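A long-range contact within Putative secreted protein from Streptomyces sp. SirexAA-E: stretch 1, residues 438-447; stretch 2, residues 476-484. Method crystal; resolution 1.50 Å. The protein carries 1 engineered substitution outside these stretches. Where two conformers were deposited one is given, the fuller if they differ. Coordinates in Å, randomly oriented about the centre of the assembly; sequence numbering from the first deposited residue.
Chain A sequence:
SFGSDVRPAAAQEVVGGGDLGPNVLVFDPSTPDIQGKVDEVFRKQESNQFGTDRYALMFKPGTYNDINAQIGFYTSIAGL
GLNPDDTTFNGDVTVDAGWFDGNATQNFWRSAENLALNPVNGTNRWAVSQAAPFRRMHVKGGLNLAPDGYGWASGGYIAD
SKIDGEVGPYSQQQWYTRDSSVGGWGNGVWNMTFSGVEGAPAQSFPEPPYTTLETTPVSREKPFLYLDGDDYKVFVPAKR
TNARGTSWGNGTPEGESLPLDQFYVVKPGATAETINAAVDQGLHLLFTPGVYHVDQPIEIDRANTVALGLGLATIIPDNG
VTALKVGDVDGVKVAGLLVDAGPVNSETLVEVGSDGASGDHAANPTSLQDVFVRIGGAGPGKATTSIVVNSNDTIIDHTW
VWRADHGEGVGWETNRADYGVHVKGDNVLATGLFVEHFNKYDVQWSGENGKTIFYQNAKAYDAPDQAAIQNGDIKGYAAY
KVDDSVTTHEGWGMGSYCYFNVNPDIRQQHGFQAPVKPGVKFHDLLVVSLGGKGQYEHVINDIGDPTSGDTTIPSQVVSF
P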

# COMPACT_ATOMS: atom_id res chain seq x y z
N PHE A 438 10.90 -2.13 -11.53
CA PHE A 438 12.31 -2.35 -11.16
C PHE A 438 13.13 -2.91 -12.33
O PHE A 438 12.58 -3.54 -13.25
N ASN A 439 14.43 -2.62 -12.33
CA ASN A 439 15.26 -3.02 -13.47
C ASN A 439 15.43 -4.54 -13.54
O ASN A 439 15.63 -5.09 -14.63
N LYS A 440 15.36 -5.21 -12.39
CA LYS A 440 15.47 -6.67 -12.35
C LYS A 440 14.22 -7.28 -11.69
O LYS A 440 13.11 -6.98 -12.12
N TYR A 441 14.38 -8.14 -10.68
CA TYR A 441 13.22 -8.78 -10.05
C TYR A 441 12.44 -7.81 -9.17
O TYR A 441 12.97 -7.32 -8.16
N ASP A 442 11.18 -7.56 -9.50
CA ASP A 442 10.37 -6.69 -8.64
C ASP A 442 10.18 -7.33 -7.26
O ASP A 442 10.38 -6.66 -6.25
N VAL A 443 9.81 -8.60 -7.23
CA VAL A 443 9.70 -9.35 -5.97
C VAL A 443 10.48 -10.65 -6.08
O VAL A 443 10.35 -11.37 -7.08
N GLN A 444 11.29 -10.93 -5.06
CA GLN A 444 11.95 -12.21 -4.94
C GLN A 444 11.62 -12.80 -3.57
O GLN A 444 11.64 -12.11 -2.56
N TRP A 445 11.29 -14.09 -3.56
CA TRP A 445 10.90 -14.76 -2.32
C TRP A 445 11.81 -15.95 -2.10
O TRP A 445 11.80 -16.89 -2.89
N SER A 446 12.62 -15.87 -1.04
CA SER A 446 13.62 -16.89 -0.73
C SER A 446 13.25 -17.67 0.53
O SER A 446 13.76 -18.76 0.76
N GLY A 447 12.38 -17.09 1.35
CA GLY A 447 11.96 -17.74 2.58
C GLY A 447 10.91 -18.81 2.36
O GLY A 447 10.33 -18.91 1.28
N GLY A 476 14.36 -11.23 -19.69
CA GLY A 476 13.70 -10.48 -18.64
C GLY A 476 13.82 -11.13 -17.27
O GLY A 476 14.22 -12.29 -17.13
N TYR A 477 13.46 -10.35 -16.26
CA TYR A 477 13.40 -10.79 -14.87
C TYR A 477 11.96 -10.89 -14.45
O TYR A 477 11.20 -9.94 -14.63
N ALA A 478 11.56 -12.03 -13.89
CA ALA A 478 10.19 -12.17 -13.38
C ALA A 478 9.77 -10.99 -12.48
O ALA A 478 10.58 -10.44 -11.73
N ALA A 479 8.50 -10.62 -12.56
CA ALA A 479 7.92 -9.68 -11.60
C ALA A 479 7.84 -10.29 -10.20
O ALA A 479 7.84 -9.57 -9.20
N TYR A 480 7.74 -11.62 -10.15
CA TYR A 480 7.58 -12.34 -8.89
C TYR A 480 8.29 -13.67 -9.03
O TYR A 480 7.85 -14.55 -9.77
N LYS A 481 9.41 -13.79 -8.32
CA LYS A 481 10.26 -14.97 -8.38
C LYS A 481 10.32 -15.68 -7.04
O LYS A 481 10.67 -15.07 -6.03
N VAL A 482 9.97 -16.96 -7.04
CA VAL A 482 10.19 -17.83 -5.90
C VAL A 482 11.45 -18.63 -6.19
O VAL A 482 11.53 -19.32 -7.21
N ASP A 483 12.44 -18.53 -5.31
CA ASP A 483 13.71 -19.24 -5.52
C ASP A 483 13.51 -20.74 -5.70
O ASP A 483 12.61 -21.33 -5.09
N ASP A 484 14.35 -21.35 -6.54
CA ASP A 484 14.24 -22.78 -6.82
C ASP A 484 14.37 -23.64 -5.56
O ASP A 484 13.81 -24.73 -5.49

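The most unusual feature of this contact is a layered cluster at the entrance to the paired strands, with Lys481 contributed by the strand itself, in which two tyrosine rings, set edge-to-face, are flanked by two lysine chains. Tyr477, chi1 m, points toward the other stretch and turns its ring edge to one face of Tyr441, also m; the planes stand at 84° with centroids 5.1 Å apart. Lys481 covers the opposite face of Tyr441, its CD 3.3 Å from CZ of Tyr441. Lys440 lies over a face of Tyr477, with Lys440 CB 3.8 Å from the ring centroid, and its m, t, t, m chain curls so that Lys440 NZ donates to Tyr477 OH at 2.9 Å. Each lysine thus spends its methylenes on an aromatic face and leaves its amine free for polar work; Lys481 NZ is bonded elsewhere in the structure.

The strands that follow run parallel, and their side chains alternate between two faces. Val443, Trp445, Tyr480 and Val482 share the buried one. There Tyr480, chi1 t, reaches across: its CD2 lies 3.8 Å from Val443 CG1, and its OH 3.4 Å from Trp445 CE3. Trp445 sits between rotamer wells at chi1 -148°. Val443 and Val482 are both t, and Val482 makes the looser fit, its CG2 4.5 Å from Trp445 CB.

On the other face, Gln444 pairs with Lys481, both extended t, t at chi1 and chi2. Gln444 reaches diagonally past its neighbour, and its NE2 gives a nearly straight hydrogen bond to Asp483 OD1 at 2.8 Å. Asp483, chi1 m, points toward stretch 1 and uses its second oxygen too: Ser446 OG, on an m rotamer, donates to Asp483 OD2 at 2.6 Å. One carboxylate therefore holds both Gln444, in the strand, and Ser446, just beyond it, beside the backbone bond from Asp483 N to Trp445 O at 3.0 Å.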

# COMPACT_ATOMS: atom_id res chain seq x y z
CB PHE A 438 12.37 -3.23 -9.91
CG PHE A 438 11.87 -2.50 -8.72
CD1 PHE A 438 12.75 -1.77 -7.93
CD2 PHE A 438 10.51 -2.41 -8.47
CE1 PHE A 438 12.29 -1.01 -6.87
CE2 PHE A 438 10.03 -1.64 -7.42
CZ PHE A 438 10.92 -0.93 -6.62
CB ASN A 439 16.65 -2.35 -13.43
CG ASN A 439 16.59 -0.83 -13.52
OD1 ASN A 439 16.04 -0.17 -12.65
ND2 ASN A 439 17.21 -0.27 -14.56
CB LYS A 440 16.77 -7.08 -11.65
CG LYS A 440 17.99 -6.52 -12.41
CD LYS A 440 19.31 -7.06 -11.91
CE LYS A 440 20.46 -6.48 -12.74
NZ LYS A 440 20.34 -6.82 -14.19
CB TYR A 441 13.63 -9.97 -9.17
CG TYR A 441 14.29 -11.13 -9.88
CD1 TYR A 441 13.61 -11.87 -10.84
CD2 TYR A 441 15.58 -11.52 -9.54
CE1 TYR A 441 14.21 -12.95 -11.46
CE2 TYR A 441 16.18 -12.60 -10.15
CZ TYR A 441 15.49 -13.31 -11.11
OH TYR A 441 16.10 -14.39 -11.72
CB ASP A 442 9.03 -6.39 -9.30
CG ASP A 442 9.20 -5.90 -10.72
OD1 ASP A 442 9.48 -6.75 -11.60
OD2 ASP A 442 9.07 -4.67 -10.98
CB VAL A 443 8.22 -9.66 -5.61
CG1 VAL A 443 8.13 -10.58 -4.39
CG2 VAL A 443 7.45 -8.37 -5.36
CB GLN A 444 13.47 -12.06 -5.12
CG GLN A 444 14.23 -13.37 -5.00
CD GLN A 444 15.70 -13.23 -5.36
OE1 GLN A 444 16.23 -12.13 -5.48
NE2 GLN A 444 16.37 -14.37 -5.54
CB TRP A 445 9.43 -15.20 -2.39
CG TRP A 445 8.72 -15.18 -1.07
CD1 TRP A 445 8.96 -15.99 0.02
CD2 TRP A 445 7.63 -14.33 -0.70
NE1 TRP A 445 8.09 -15.68 1.04
CE2 TRP A 445 7.26 -14.67 0.62
CE3 TRP A 445 6.94 -13.31 -1.36
CZ2 TRP A 445 6.22 -14.02 1.30
CZ3 TRP A 445 5.90 -12.67 -0.69
CH2 TRP A 445 5.55 -13.03 0.63
CB SER A 446 15.00 -16.24 -0.53
OG SER A 446 15.39 -15.52 -1.69
CB TYR A 477 14.13 -9.81 -13.96
CG TYR A 477 15.63 -9.74 -14.17
CD1 TYR A 477 16.17 -9.01 -15.23
CD2 TYR A 477 16.50 -10.40 -13.31
CE1 TYR A 477 17.55 -8.96 -15.42
CE2 TYR A 477 17.86 -10.35 -13.50
CZ TYR A 477 18.39 -9.63 -14.55
OH TYR A 477 19.75 -9.59 -14.70
CB ALA A 478 10.03 -13.48 -12.61
CB ALA A 479 6.55 -9.26 -12.06
CB TYR A 480 6.09 -12.52 -8.58
CG TYR A 480 5.72 -13.02 -7.20
CD1 TYR A 480 5.78 -14.37 -6.88
CD2 TYR A 480 5.22 -12.14 -6.23
CE1 TYR A 480 5.39 -14.84 -5.63
CE2 TYR A 480 4.84 -12.59 -4.98
CZ TYR A 480 4.91 -13.94 -4.68
OH TYR A 480 4.51 -14.39 -3.44
CB LYS A 481 11.68 -14.59 -8.80
CG LYS A 481 12.65 -15.77 -8.74
CD LYS A 481 14.08 -15.35 -8.92
CE LYS A 481 15.03 -16.56 -8.83
NZ LYS A 481 14.90 -17.50 -9.98
CB VAL A 482 8.99 -18.77 -5.66
CG1 VAL A 482 9.23 -19.68 -4.46
CG2 VAL A 482 7.71 -17.95 -5.48
CB ASP A 483 14.67 -18.99 -4.36
CG ASP A 483 15.26 -17.60 -4.37
OD1 ASP A 483 14.99 -16.83 -5.32
OD2 ASP A 483 16.02 -17.29 -3.43
CB ASP A 484 15.29 -23.21 -7.84
CG ASP A 484 15.01 -22.66 -9.23
OD1 ASP A 484 13.84 -22.30 -9.50
OD2 ASP A 484 15.95 -22.60 -10.05